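Side-chain contacts in chemotaxis transducer (Pseudomonas aeruginosa, PDB 6GCV), which binds nitrate directly through its PilJ-type ligand-binding domain and, as a chemoreceptor, probably passes the signal on to steer the bacterium: residues 15-18 and 19-22; 38-42 and 43-47; 58-61 and 62-66; 91-94 and 95-99; 128-131 and 132-136. All coordinates share one frame; numbering follows the deposited sequence. Where two conformers were deposited one is given.

The five local contacts sit on the four helices of a four-helix bundle and follow one another along the chain. Interactions 1 and 2 span the two ends of helix 18-42 and the loops beside them, with centres about 34 Å apart on opposite sides of the chain's centre; both touch the second subunit. Interactions 3, 4 and 5 lie within helices 48-67, 80-103 and 112-137. Interaction 3 touches interaction 4 through a salt bridge between Glu59 and Arg97 and through Tyr58 against Trp93. Interactions 1, 3 and 5 meet around Met133, with Thr20, Ile21 and Leu65 packed against it. Local side-chain arrangements thus feed directly into the packing between helices and, at 1, 2 and 5, into the dimer.

Interaction 1 (15-18 and 19-22); sequences SISP and ETIN
Ser17 is the N-cap of helix 18-42, the first helix of the four-helix bundle, and is bonded to Thr20 in its first turn. The capping is polar and centred on one hydroxyl. Ser17 OG accepts from Thr20 N at 3.1 Å and from Thr20 OG1 at 2.7 Å; with chi1 at 66° it stands between its own backbone N and carbonyl carbon, turned to the first turn of the helix. Ser17 O also takes Thr20 N at 3.0 Å, a bent bond (132°). The two hydroxyls continue outward, OG of Ser17 to Asn73 O and OG1 of Thr20 to Ser75 N, and so tie the cap to the loop before helix 80-103. Regular helix bonding follows at Pro18 O, which accepts from Asn22 N.

The apolar part lies beside the cap. Ile16 and Ile21 cross at about a right angle, although the modelled gap between their ends is doubtfully short, and Ile16 CD1 reaches Thr20 CG2 at 3.9 Å.

Facing the second subunit, Asn22 uses both ends of its amide: OD1 accepts from Arg28 of that subunit, while ND2 donates to Glu19 OE1 at 3.1 Å, on the syn side of the carboxylate.

Interaction 2 (38-42 and 43-47); sequences ALQLR and LGAGD
Gln40 holds CG anti to its backbone N (chi1 -168°) and stays extended beyond it, which carries the amide along the helix to the returning chain at Ala45. There Gln40 NE2 donates to Ala45 O at 3.0 Å; the oxygen lies in the amide plane of Gln40, but the donor stands above the carbonyl plane of Ala45. The same NE2 also bonds Ser116 OG of the second subunit, so this one nitrogen links the turn to the dimer. Gln40 CG lies 3.5 Å from Ala45 O, so the aliphatic part follows the amide to the same carbonyl.

Leu41 works on another flank. Its CG is anti to the carbonyl carbon (chi1 -76°), and the branch CD2 lies over the peptide link of Gly46 and Asp47, 3.4 Å from Asp47 N. That nitrogen is buried here with no partner in the model. Leu43 leans back over the last turn, its CD1 3.6 Å from Leu39 O, and packs on Leu43 of the second subunit. Arg42 runs the other way, its guanidinium nitrogens bonding Ser108 O and Val103 O.

Helix 18-42 is closed by two backbone bonds, Ala45 N to Gln40 O at 3.1 Å and, inside it, Gly44 N to Leu41 O at 2.9 Å, with Gly44 at positive phi (81°). Asp47, whose OD1 caps Lys49 N at the start of helix 48-67, belongs with Glu37 to the sodium site. The two nested bonds around a glycine in the left-handed backbone conformation are the Schellman motif.

Interaction 3 (58-61 and 62-66); sequences YERS and AADLD
Asp64 lays its carboxylate over the backbone carbonyl of Arg60 one turn earlier, with CG 3.2 Å from Arg60 O. CG stands anti to its own carbonyl carbon (chi1 -69°), which points the group back along helix 48-67. Arg60 O and Asp64 OD2, both acceptors, are 3.3 Å apart and cannot bond each other; a water donates to Arg60 O and to the other carboxylate oxygen, Asp64 OD1, 2.7 Å from each. A second water accepts from Arg60 NH1 at 3.0 Å and donates to Asp64 OD2. The guanidinium and carboxylate planes are 84° apart, with Arg60 NH1 4.5 Å from Asp64 OD2. No N-H of Arg60 points at the carboxylate, and directly only the opposite charges act; the bonded link is the water. Arg60 NH2 is held instead by Gln57 OE1.

Tyr58 CE1 makes an apolar touch on Ala62 CB at 4.2 Å. Leu65 CG lies against the carbonyl oxygen of Ser61, and its side chain reaches Met133 of helix 112-137, within the four-helix bundle.

Direct partners of Asp64 come from the following loop: Asn69 at OD1, and at OD2 Arg72, which also bonds Ser61 OG. With Arg72, an amide and two waters around it, the carboxylate is probably kept ionised, its link to Arg60 being solvent-mediated.

Interaction 4 (91-94 and 95-99); sequences QIWG and RYRAM
Trp93 and Arg97 make the tight part of this turn of helix 80-103. Arg97 CB sits over one face of the indole, 4.0 Å from the centroid of the six-membered ring and 15° off its normal, a CH-pi contact. CG of Arg97 is anti to its backbone N (chi1 -175°), which runs the chain across the ring, CD at 3.8 Å from Trp93 CZ2, before a bend at chi3 turns the guanidinium nearly perpendicular to the indole. Arg97 NH1 and Trp93 NE1 then lie 3.3 Å apart as two donors that share an acceptor, Glu59 OE2, by a salt bridge and a weak hydrogen bond respectively.

Tyr96 closes the inner side: Trp93 CZ3 comes to the edge of the Tyr96 ring, 3.8 Å from Tyr96 CD2. In the four-helix bundle these rings occupy the interior. Tyr58 of helix 48-67 stacks on the indole face opposite Arg97, Met34 of helix 18-42 touches both Trp93 and Tyr96, and the buried Tyr96 OH is held by Ser31 O and Ser119 OG.

The outward side is looser and wetter. Gln91 O lies over one face of the Arg95 guanidinium, 3.3 Å from its plane and above its centre, and no N-H points at it; Arg95 NE bonds Tyr118 OH on helix 112-137 instead. Ala98 N makes a weak bond to Gly94 O. A water also donates a hydrogen bond to Gly94 O at 2.7 Å, and the same water accepts from Arg97 NH2 at 2.7 Å.

Interaction 5 (128-131 and 132-136); sequences NLVS and LMSAR
Leu129 and Met133 touch across a turn that holds no aromatic ring; its flat groups are the Asn128 amide and the backbone peptides, whose carbonyl oxygens are met by side chains of the next turn. Met133 CG comes to 3.3 Å from Leu129 O and Leu132 CG to 3.4 Å from Asn128 O, while Ala135 CB rests 3.4 Å from Ser131 O. The side-chain amide of Asn128 turns elsewhere, its ND2 weakly bonded to Glu125 OE1.

Leu129 and Met133 slant across one another. The sulfur does the touching, SD of Met133 lying 3.9 Å from Leu129 CG. Met133 has CG anti to its carbonyl carbon (chi1 -70°), runs straight through chi2 and bends at chi3 (66°), a turn that swings CE off Leu129 and onto neighbouring helices.

This is the i to i+4 pairing of a helix in a four-helix bundle, and the side chains sort by the neighbour they face. Leu129 and Leu132 pack on Gln85 of helix 80-103. Met133 enters among Thr20, Ile21 and Ala24 of helix 18-42, and Val130 reaches Asn22 of the second subunit.

The two serines turn to the helix's own carbonyls. Ser131 OG bonds Asn127 O. Ser134 OG lies 3.2 Å from Val130 O, a weak bond, and not a settled one, as another acceptor is within reach of the same proton. Val130 O also accepts from Ser134 N at 2.9 Å.

Interaction 1 (15-18 and 19-22)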
loop_
_atom_site.group_PDB
_atom_site.type_symbol
_atom_site.label_atom_id
_atom_site.label_comp_id
_atom_site.label_asym_id
_atom_site.label_seq_id
_atom_site.Cartn_x
_atom_site.Cartn_y
_atom_site.Cartn_z
ATOM N N SER A 15 15.746 -5.140 -16.845
ATOM C CA SER A 15 15.330 -5.007 -18.258
ATOM C C SER A 15 14.099 -4.094 -18.413
ATOM O O SER A 15 13.881 -3.502 -19.467
ATOM C CB SER A 15 15.082 -6.385 -18.876
ATOM O OG SER A 15 14.275 -7.181 -18.041
ATOM N N ILE A 16 13.317 -3.964 -17.353
ATOM C CA ILE A 16 12.201 -3.013 -17.343
ATOM C C ILE A 16 12.609 -1.774 -16.553
ATOM O O ILE A 16 13.529 -1.826 -15.735
ATOM C CB ILE A 16 10.931 -3.647 -16.746
ATOM C CG1 ILE A 16 11.124 -3.962 -15.253
ATOM C CG2 ILE A 16 10.576 -4.896 -17.537
ATOM C CD1 ILE A 16 9.916 -4.528 -14.562
ATOM N N SER A 17 11.891 -0.672 -16.754
ATOM C CA SER A 17 12.180 0.543 -16.026
ATOM C C SER A 17 11.840 0.380 -14.554
ATOM O O SER A 17 10.884 -0.335 -14.223
ATOM C CB SER A 17 11.356 1.699 -16.578
ATOM O OG SER A 17 9.991 1.468 -16.330
ATOM N N PRO A 18 12.576 1.078 -13.679
ATOM C CA PRO A 18 12.201 1.070 -12.268
ATOM C C PRO A 18 10.772 1.537 -12.060
ATOM O O PRO A 18 10.107 1.048 -11.145
ATOM C CB PRO A 18 13.188 2.056 -11.635
ATOM C CG PRO A 18 14.373 2.019 -12.528
ATOM C CD PRO A 18 13.849 1.780 -13.924
ATOM N N GLU A 19 10.310 2.490 -12.877
ATOM C CA GLU A 19 8.955 2.994 -12.731
ATOM C C GLU A 19 7.915 1.882 -12.954
ATOM O O GLU A 19 6.850 1.899 -12.344
ATOM C CB GLU A 19 8.727 4.181 -13.652
ATOM C CG GLU A 19 7.290 4.672 -13.733
ATOM C CD GLU A 19 6.703 5.261 -12.487
ATOM O OE1 GLU A 19 7.257 5.170 -11.389
ATOM O OE2 GLU A 19 5.590 5.826 -12.638
ATOM N N THR A 20 8.219 0.903 -13.817
ATOM C CA THR A 20 7.283 -0.211 -14.023
ATOM C C THR A 20 7.042 -0.963 -12.699
ATOM O O THR A 20 5.906 -1.265 -12.321
ATOM C CB THR A 20 7.793 -1.181 -15.104
ATOM O OG1 THR A 20 8.038 -0.450 -16.312
ATOM C CG2 THR A 20 6.833 -2.291 -15.373
ATOM N N ILE A 21 8.135 -1.253 -11.996
ATOM C CA ILE A 21 8.062 -1.952 -10.718
ATOM C C ILE A 21 7.416 -1.056 -9.638
ATOM O O ILE A 21 6.653 -1.528 -8.801
ATOM C CB ILE A 21 9.444 -2.493 -10.285
ATOM C CG1 ILE A 21 9.996 -3.492 -11.305
ATOM C CG2 ILE A 21 9.383 -3.121 -8.898
ATOM C CD1 ILE A 21 9.144 -4.716 -11.514
ATOM N N ASN A 22 7.717 0.236 -9.675
ATOM C CA ASN A 22 7.092 1.187 -8.760
ATOM C C ASN A 22 5.575 1.206 -8.894
ATOM O O ASN A 22 4.846 1.148 -7.897
ATOM C CB ASN A 22 7.645 2.592 -8.953
ATOM C CG ASN A 22 7.082 3.575 -7.964
ATOM O OD1 ASN A 22 7.062 3.292 -6.768
ATOM N ND2 ASN A 22 6.575 4.698 -8.443
#

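Interaction 2 (38-42 and 43-47)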
loop_
_atom_site.group_PDB
_atom_site.type_symbol
_atom_site.label_atom_id
_atom_site.label_comp_id
_atom_site.label_asym_id
_atom_site.label_seq_id
_atom_site.Cartn_x
_atom_site.Cartn_y
_atom_site.Cartn_z
ATOM N N ALA A 38 -13.207 3.637 1.906
ATOM C CA ALA A 38 -14.578 3.104 1.901
ATOM C C ALA A 38 -15.108 2.892 3.303
ATOM O O ALA A 38 -16.284 3.166 3.582
ATOM C CB ALA A 38 -14.622 1.831 1.091
ATOM N N LEU A 39 -14.255 2.372 4.201
ATOM C CA LEU A 39 -14.679 2.172 5.587
ATOM C C LEU A 39 -14.964 3.514 6.285
ATOM O O LEU A 39 -15.910 3.625 7.081
ATOM C CB LEU A 39 -13.619 1.380 6.362
ATOM C CG LEU A 39 -13.461 -0.076 5.879
ATOM C CD1 LEU A 39 -12.146 -0.623 6.412
ATOM C CD2 LEU A 39 -14.598 -0.945 6.309
ATOM N N GLN A 40 -14.185 4.529 5.980
ATOM C CA GLN A 40 -14.440 5.843 6.543
ATOM C C GLN A 40 -15.792 6.442 6.054
ATOM O O GLN A 40 -16.524 7.070 6.812
ATOM C CB GLN A 40 -13.284 6.768 6.267
ATOM C CG GLN A 40 -13.361 8.051 7.070
ATOM C CD GLN A 40 -12.017 8.741 7.155
ATOM O OE1 GLN A 40 -10.966 8.088 7.154
ATOM N NE2 GLN A 40 -12.033 10.059 7.224
ATOM N N LEU A 41 -16.084 6.213 4.783
ATOM C CA LEU A 41 -17.408 6.542 4.242
ATOM C C LEU A 41 -18.494 5.747 4.972
ATOM O O LEU A 41 -19.564 6.311 5.298
ATOM C CB LEU A 41 -17.463 6.286 2.728
ATOM C CG LEU A 41 -16.747 7.366 1.898
ATOM C CD1 LEU A 41 -16.301 6.884 0.537
ATOM C CD2 LEU A 41 -17.670 8.596 1.736
ATOM N N ARG A 42 -18.265 4.478 5.257
ATOM C CA ARG A 42 -19.282 3.729 5.985
ATOM C C ARG A 42 -19.592 4.333 7.348
ATOM O O ARG A 42 -20.737 4.308 7.809
ATOM C CB ARG A 42 -18.871 2.266 6.118
ATOM C CG ARG A 42 -20.021 1.390 6.560
ATOM C CD ARG A 42 -19.732 -0.094 6.417
ATOM N NE ARG A 42 -20.894 -0.900 6.656
ATOM C CZ ARG A 42 -21.925 -1.016 5.811
ATOM N NH1 ARG A 42 -21.844 -0.507 4.599
ATOM N NH2 ARG A 42 -22.983 -1.711 6.179
ATOM N N LEU A 43 -18.574 4.915 7.955
ATOM C CA LEU A 43 -18.657 5.599 9.243
ATOM C C LEU A 43 -19.226 7.010 9.160
ATOM O O LEU A 43 -19.422 7.644 10.166
ATOM C CB LEU A 43 -17.267 5.620 9.909
ATOM C CG LEU A 43 -16.814 4.264 10.468
ATOM C CD1 LEU A 43 -15.288 4.196 10.566
ATOM C CD2 LEU A 43 -17.453 4.018 11.815
ATOM N N GLY A 44 -19.493 7.512 7.954
ATOM C CA GLY A 44 -20.097 8.851 7.794
ATOM C C GLY A 44 -19.119 9.988 7.894
ATOM O O GLY A 44 -19.553 11.147 8.048
ATOM N N ALA A 45 -17.811 9.693 7.800
ATOM C CA ALA A 45 -16.783 10.733 7.902
ATOM C C ALA A 45 -15.845 10.750 6.725
ATOM O O ALA A 45 -14.715 11.231 6.822
ATOM C CB ALA A 45 -16.002 10.591 9.203
ATOM N N GLY A 46 -16.341 10.283 5.575
ATOM C CA GLY A 46 -15.504 10.098 4.407
ATOM C C GLY A 46 -15.760 11.064 3.282
ATOM O O GLY A 46 -16.525 12.015 3.424
ATOM N N ASP A 47 -15.067 10.805 2.180
ATOM C CA ASP A 47 -15.049 11.654 1.028
ATOM C C ASP A 47 -15.174 10.816 -0.239
ATOM O O ASP A 47 -14.219 10.143 -0.634
ATOM C CB ASP A 47 -13.764 12.482 1.016
ATOM C CG ASP A 47 -13.663 13.400 -0.203
ATOM O OD1 ASP A 47 -14.611 13.449 -1.050
ATOM O OD2 ASP A 47 -12.633 14.131 -0.261
#

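Interaction 3 (58-61 and 62-66)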
loop_
_atom_site.group_PDB
_atom_site.type_symbol
_atom_site.label_atom_id
_atom_site.label_comp_id
_atom_site.label_asym_id
_atom_site.label_seq_id
_atom_site.Cartn_x
_atom_site.Cartn_y
_atom_site.Cartn_z
ATOM N N TYR A 58 -5.626 3.288 -9.327
ATOM C CA TYR A 58 -5.432 1.854 -9.474
ATOM C C TYR A 58 -5.745 1.411 -10.907
ATOM O O TYR A 58 -4.997 0.652 -11.534
ATOM C CB TYR A 58 -6.278 1.070 -8.457
ATOM C CG TYR A 58 -6.208 -0.427 -8.660
ATOM C CD1 TYR A 58 -6.935 -1.057 -9.622
ATOM C CD2 TYR A 58 -5.312 -1.193 -7.948
ATOM C CE1 TYR A 58 -6.757 -2.391 -9.911
ATOM C CE2 TYR A 58 -5.180 -2.559 -8.176
ATOM C CZ TYR A 58 -5.906 -3.144 -9.181
ATOM O OH TYR A 58 -5.736 -4.491 -9.459
ATOM N N GLU A 59 -6.870 1.891 -11.436
ATOM C CA GLU A 59 -7.299 1.431 -12.766
ATOM C C GLU A 59 -6.405 1.988 -13.827
ATOM O O GLU A 59 -6.169 1.321 -14.843
ATOM C CB GLU A 59 -8.747 1.782 -13.003
ATOM C CG GLU A 59 -9.696 0.963 -12.139
ATOM C CD GLU A 59 -11.119 0.928 -12.580
ATOM O OE1 GLU A 59 -11.476 1.554 -13.609
ATOM O OE2 GLU A 59 -11.883 0.173 -11.972
ATOM N N ARG A 60 -5.879 3.196 -13.650
ATOM C CA ARG A 60 -4.977 3.786 -14.621
ATOM C C ARG A 60 -3.706 2.942 -14.678
ATOM O O ARG A 60 -3.208 2.581 -15.749
ATOM C CB ARG A 60 -4.664 5.230 -14.191
ATOM C CG ARG A 60 -3.761 6.004 -15.102
ATOM C CD ARG A 60 -3.777 7.469 -14.740
ATOM N NE ARG A 60 -3.102 7.793 -13.493
ATOM C CZ ARG A 60 -1.811 8.170 -13.405
ATOM N NH1 ARG A 60 -1.030 8.181 -14.449
ATOM N NH2 ARG A 60 -1.271 8.531 -12.254
ATOM N N SER A 61 -3.186 2.605 -13.491
ATOM C CA SER A 61 -2.000 1.782 -13.430
ATOM C C SER A 61 -2.235 0.399 -14.003
ATOM O O SER A 61 -1.364 -0.117 -14.690
ATOM C CB SER A 61 -1.501 1.686 -11.996
ATOM O OG SER A 61 -0.963 2.923 -11.617
ATOM N N ALA A 62 -3.403 -0.195 -13.748
ATOM C CA ALA A 62 -3.692 -1.525 -14.272
ATOM C C ALA A 62 -3.654 -1.514 -15.808
ATOM O O ALA A 62 -3.075 -2.405 -16.417
ATOM C CB ALA A 62 -5.012 -2.054 -13.754
ATOM N N ALA A 63 -4.243 -0.468 -16.395
ATOM C CA ALA A 63 -4.252 -0.363 -17.849
ATOM C C ALA A 63 -2.842 -0.111 -18.378
ATOM O O ALA A 63 -2.451 -0.673 -19.415
ATOM C CB ALA A 63 -5.205 0.735 -18.292
ATOM N N ASP A 64 -2.053 0.704 -17.685
ATOM C CA ASP A 64 -0.681 0.936 -18.076
ATOM C C ASP A 64 0.154 -0.337 -18.045
ATOM O O ASP A 64 1.018 -0.540 -18.909
ATOM C CB ASP A 64 -0.050 2.012 -17.193
ATOM C CG ASP A 64 -0.629 3.411 -17.427
ATOM O OD1 ASP A 64 -1.201 3.657 -18.511
ATOM O OD2 ASP A 64 -0.437 4.281 -16.532
ATOM N N LEU A 65 -0.036 -1.169 -17.019
ATOM C CA LEU A 65 0.700 -2.430 -16.921
ATOM C C LEU A 65 0.261 -3.412 -18.010
ATOM O O LEU A 65 1.078 -4.204 -18.501
ATOM C CB LEU A 65 0.508 -3.042 -15.532
ATOM C CG LEU A 65 1.172 -2.277 -14.371
ATOM C CD1 LEU A 65 0.631 -2.733 -13.038
ATOM C CD2 LEU A 65 2.667 -2.456 -14.421
ATOM N N ASP A 66 -1.007 -3.347 -18.412
ATOM C CA ASP A 66 -1.512 -4.253 -19.436
ATOM C C ASP A 66 -1.041 -3.864 -20.836
ATOM O O ASP A 66 -0.773 -4.730 -21.664
ATOM C CB ASP A 66 -3.034 -4.212 -19.467
ATOM C CG ASP A 66 -3.694 -4.969 -18.326
ATOM O OD1 ASP A 66 -3.070 -5.812 -17.648
ATOM O OD2 ASP A 66 -4.908 -4.735 -18.119
HETATM O O HOH W 1 -3.822 3.889 -18.054
HETATM O O HOH W 2 -1.330 6.815 -17.075
#

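Interaction 4 (91-94 and 95-99)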
loop_
_atom_site.group_PDB
_atom_site.type_symbol
_atom_site.label_atom_id
_atom_site.label_comp_id
_atom_site.label_asym_id
_atom_site.label_seq_id
_atom_site.Cartn_x
_atom_site.Cartn_y
_atom_site.Cartn_z
ATOM N N GLN A 91 -9.684 -10.278 -12.292
ATOM C CA GLN A 91 -10.957 -10.902 -11.913
ATOM C C GLN A 91 -11.273 -10.631 -10.445
ATOM O O GLN A 91 -12.427 -10.336 -10.105
ATOM C CB GLN A 91 -10.956 -12.386 -12.263
ATOM C CG GLN A 91 -10.957 -12.608 -13.810
ATOM C CD GLN A 91 -12.097 -11.875 -14.594
ATOM O OE1 GLN A 91 -13.278 -12.189 -14.406
ATOM N NE2 GLN A 91 -11.736 -10.921 -15.501
ATOM N N ILE A 92 -10.265 -10.701 -9.578
ATOM C CA ILE A 92 -10.461 -10.413 -8.152
ATOM C C ILE A 92 -10.813 -8.940 -7.986
ATOM O O ILE A 92 -11.746 -8.569 -7.260
ATOM C CB ILE A 92 -9.202 -10.753 -7.334
ATOM C CG1 ILE A 92 -8.934 -12.264 -7.409
ATOM C CG2 ILE A 92 -9.297 -10.284 -5.880
ATOM C CD1 ILE A 92 -7.522 -12.606 -7.016
ATOM N N TRP A 93 -10.099 -8.077 -8.700
ATOM C CA TRP A 93 -10.350 -6.645 -8.649
ATOM C C TRP A 93 -11.800 -6.300 -8.979
ATOM O O TRP A 93 -12.423 -5.496 -8.292
ATOM C CB TRP A 93 -9.372 -5.905 -9.586
ATOM C CG TRP A 93 -9.794 -4.501 -9.880
ATOM C CD1 TRP A 93 -10.195 -4.005 -11.054
ATOM C CD2 TRP A 93 -9.912 -3.452 -8.945
ATOM N NE1 TRP A 93 -10.541 -2.684 -10.922
ATOM C CE2 TRP A 93 -10.377 -2.329 -9.615
ATOM C CE3 TRP A 93 -9.618 -3.335 -7.587
ATOM C CZ2 TRP A 93 -10.585 -1.128 -8.978
ATOM C CZ3 TRP A 93 -9.840 -2.137 -6.976
ATOM C CH2 TRP A 93 -10.324 -1.057 -7.667
ATOM N N GLY A 94 -12.366 -6.891 -10.026
ATOM C CA GLY A 94 -13.760 -6.576 -10.347
ATOM C C GLY A 94 -14.707 -6.823 -9.199
ATOM O O GLY A 94 -15.605 -6.023 -8.920
ATOM N N ARG A 95 -14.522 -7.931 -8.509
ATOM C CA ARG A 95 -15.373 -8.257 -7.373
ATOM C C ARG A 95 -15.099 -7.337 -6.193
ATOM O O ARG A 95 -16.015 -6.896 -5.513
ATOM C CB ARG A 95 -15.198 -9.728 -6.992
ATOM C CG ARG A 95 -15.744 -10.686 -8.056
ATOM C CD ARG A 95 -15.559 -12.147 -7.694
ATOM N NE ARG A 95 -14.214 -12.660 -7.966
ATOM C CZ ARG A 95 -13.810 -13.190 -9.127
ATOM N NH1 ARG A 95 -14.629 -13.247 -10.167
ATOM N NH2 ARG A 95 -12.566 -13.642 -9.258
ATOM N N TYR A 96 -13.839 -7.037 -5.947
ATOM C CA TYR A 96 -13.464 -6.136 -4.844
ATOM C C TYR A 96 -14.012 -4.746 -5.065
ATOM O O TYR A 96 -14.515 -4.102 -4.124
ATOM C CB TYR A 96 -11.939 -6.099 -4.743
ATOM C CG TYR A 96 -11.359 -5.289 -3.607
ATOM C CD1 TYR A 96 -11.610 -5.620 -2.273
ATOM C CD2 TYR A 96 -10.542 -4.229 -3.856
ATOM C CE1 TYR A 96 -11.019 -4.888 -1.239
ATOM C CE2 TYR A 96 -9.928 -3.510 -2.843
ATOM C CZ TYR A 96 -10.140 -3.858 -1.537
ATOM O OH TYR A 96 -9.471 -3.216 -0.502
ATOM N N ARG A 97 -13.920 -4.262 -6.298
ATOM C CA ARG A 97 -14.417 -2.916 -6.607
ATOM C C ARG A 97 -15.907 -2.813 -6.310
ATOM O O ARG A 97 -16.375 -1.829 -5.745
ATOM C CB ARG A 97 -14.090 -2.561 -8.057
ATOM C CG ARG A 97 -14.463 -1.128 -8.429
ATOM C CD ARG A 97 -14.244 -0.932 -9.897
ATOM N NE ARG A 97 -15.041 -1.881 -10.641
ATOM C CZ ARG A 97 -14.651 -2.493 -11.748
ATOM N NH1 ARG A 97 -13.456 -2.243 -12.298
ATOM N NH2 ARG A 97 -15.480 -3.340 -12.322
ATOM N N ALA A 98 -16.663 -3.852 -6.661
ATOM C CA ALA A 98 -18.100 -3.827 -6.376
ATOM C C ALA A 98 -18.338 -3.823 -4.862
ATOM O O ALA A 98 -19.239 -3.175 -4.367
ATOM C CB ALA A 98 -18.796 -5.005 -7.002
ATOM N N MET A 99 -17.514 -4.544 -4.106
ATOM C CA MET A 99 -17.654 -4.566 -2.650
ATOM C C MET A 99 -17.369 -3.182 -2.062
ATOM O O MET A 99 -18.056 -2.745 -1.153
ATOM C CB MET A 99 -16.660 -5.538 -2.022
ATOM C CG MET A 99 -16.915 -7.008 -2.256
ATOM S SD MET A 99 -15.520 -7.972 -1.591
ATOM C CE MET A 99 -16.074 -9.595 -2.116
HETATM O O HOH W 3 -17.114 -4.787 -10.723
#

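Interaction 5 (128-131 and 132-136)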
loop_
_atom_site.group_PDB
_atom_site.type_symbol
_atom_site.label_atom_id
_atom_site.label_comp_id
_atom_site.label_asym_id
_atom_site.label_seq_id
_atom_site.Cartn_x
_atom_site.Cartn_y
_atom_site.Cartn_z
ATOM N N ASN A 128 2.045 -11.022 -5.439
ATOM C CA ASN A 128 2.532 -12.071 -6.325
ATOM C C ASN A 128 2.876 -11.517 -7.721
ATOM O O ASN A 128 3.841 -11.932 -8.348
ATOM C CB ASN A 128 1.528 -13.213 -6.453
ATOM C CG ASN A 128 1.357 -13.998 -5.161
ATOM O OD1 ASN A 128 2.215 -13.946 -4.269
ATOM N ND2 ASN A 128 0.240 -14.735 -5.045
ATOM N N LEU A 129 2.077 -10.586 -8.216
ATOM C CA LEU A 129 2.362 -9.930 -9.497
ATOM C C LEU A 129 3.697 -9.211 -9.455
ATOM O O LEU A 129 4.528 -9.380 -10.367
ATOM C CB LEU A 129 1.229 -8.986 -9.908
ATOM C CG LEU A 129 1.454 -8.172 -11.191
ATOM C CD1 LEU A 129 1.611 -9.068 -12.392
ATOM C CD2 LEU A 129 0.347 -7.152 -11.410
ATOM N N VAL A 130 3.916 -8.423 -8.403
ATOM C CA VAL A 130 5.191 -7.735 -8.229
ATOM C C VAL A 130 6.348 -8.735 -8.227
ATOM O O VAL A 130 7.362 -8.532 -8.880
ATOM C CB VAL A 130 5.208 -6.898 -6.911
ATOM C CG1 VAL A 130 6.605 -6.369 -6.592
ATOM C CG2 VAL A 130 4.221 -5.756 -7.027
ATOM N N SER A 131 6.196 -9.814 -7.490
ATOM C CA SER A 131 7.248 -10.839 -7.405
ATOM C C SER A 131 7.565 -11.421 -8.772
ATOM O O SER A 131 8.746 -11.594 -9.123
ATOM C CB SER A 131 6.817 -11.958 -6.475
ATOM O OG SER A 131 6.756 -11.496 -5.134
ATOM N N LEU A 132 6.539 -11.749 -9.543
ATOM C CA LEU A 132 6.785 -12.313 -10.882
ATOM C C LEU A 132 7.484 -11.305 -11.789
ATOM O O LEU A 132 8.378 -11.659 -12.584
ATOM C CB LEU A 132 5.471 -12.751 -11.519
ATOM C CG LEU A 132 4.786 -13.948 -10.875
ATOM C CD1 LEU A 132 3.403 -14.090 -11.499
ATOM C CD2 LEU A 132 5.567 -15.227 -11.069
ATOM N N MET A 133 7.050 -10.056 -11.711
ATOM C CA MET A 133 7.671 -8.984 -12.516
ATOM C C MET A 133 9.132 -8.806 -12.160
ATOM O O MET A 133 9.980 -8.730 -13.051
ATOM C CB MET A 133 6.916 -7.677 -12.365
ATOM C CG MET A 133 5.545 -7.707 -13.022
ATOM S SD MET A 133 4.555 -6.240 -12.629
ATOM C CE MET A 133 5.490 -4.961 -13.443
ATOM N N SER A 134 9.426 -8.805 -10.862
ATOM C CA SER A 134 10.795 -8.623 -10.415
ATOM C C SER A 134 11.669 -9.806 -10.788
ATOM O O SER A 134 12.815 -9.638 -11.158
ATOM C CB SER A 134 10.831 -8.396 -8.909
ATOM O OG SER A 134 10.284 -7.150 -8.646
ATOM N N ALA A 135 11.117 -11.009 -10.706
ATOM C CA ALA A 135 11.883 -12.197 -11.067
ATOM C C ALA A 135 12.361 -12.120 -12.527
ATOM O O ALA A 135 13.424 -12.452 -12.826
ATOM C CB ALA A 135 11.066 -13.458 -10.849
ATOM N N ARG A 136 11.385 -11.644 -13.355
ATOM C CA ARG A 136 11.720 -11.576 -14.799
ATOM C C ARG A 136 12.681 -10.426 -15.065
ATOM O O ARG A 136 13.596 -10.558 -15.865
ATOM C CB ARG A 136 10.438 -11.365 -15.616
ATOM C CG ARG A 136 10.609 -11.156 -17.112
ATOM C CD ARG A 136 11.571 -12.110 -17.789
ATOM N NE ARG A 136 11.516 -11.886 -19.223
ATOM C CZ ARG A 136 12.259 -10.996 -19.858
ATOM N NH1 ARG A 136 13.167 -10.307 -19.185
ATOM N NH2 ARG A 136 12.124 -10.837 -21.165
#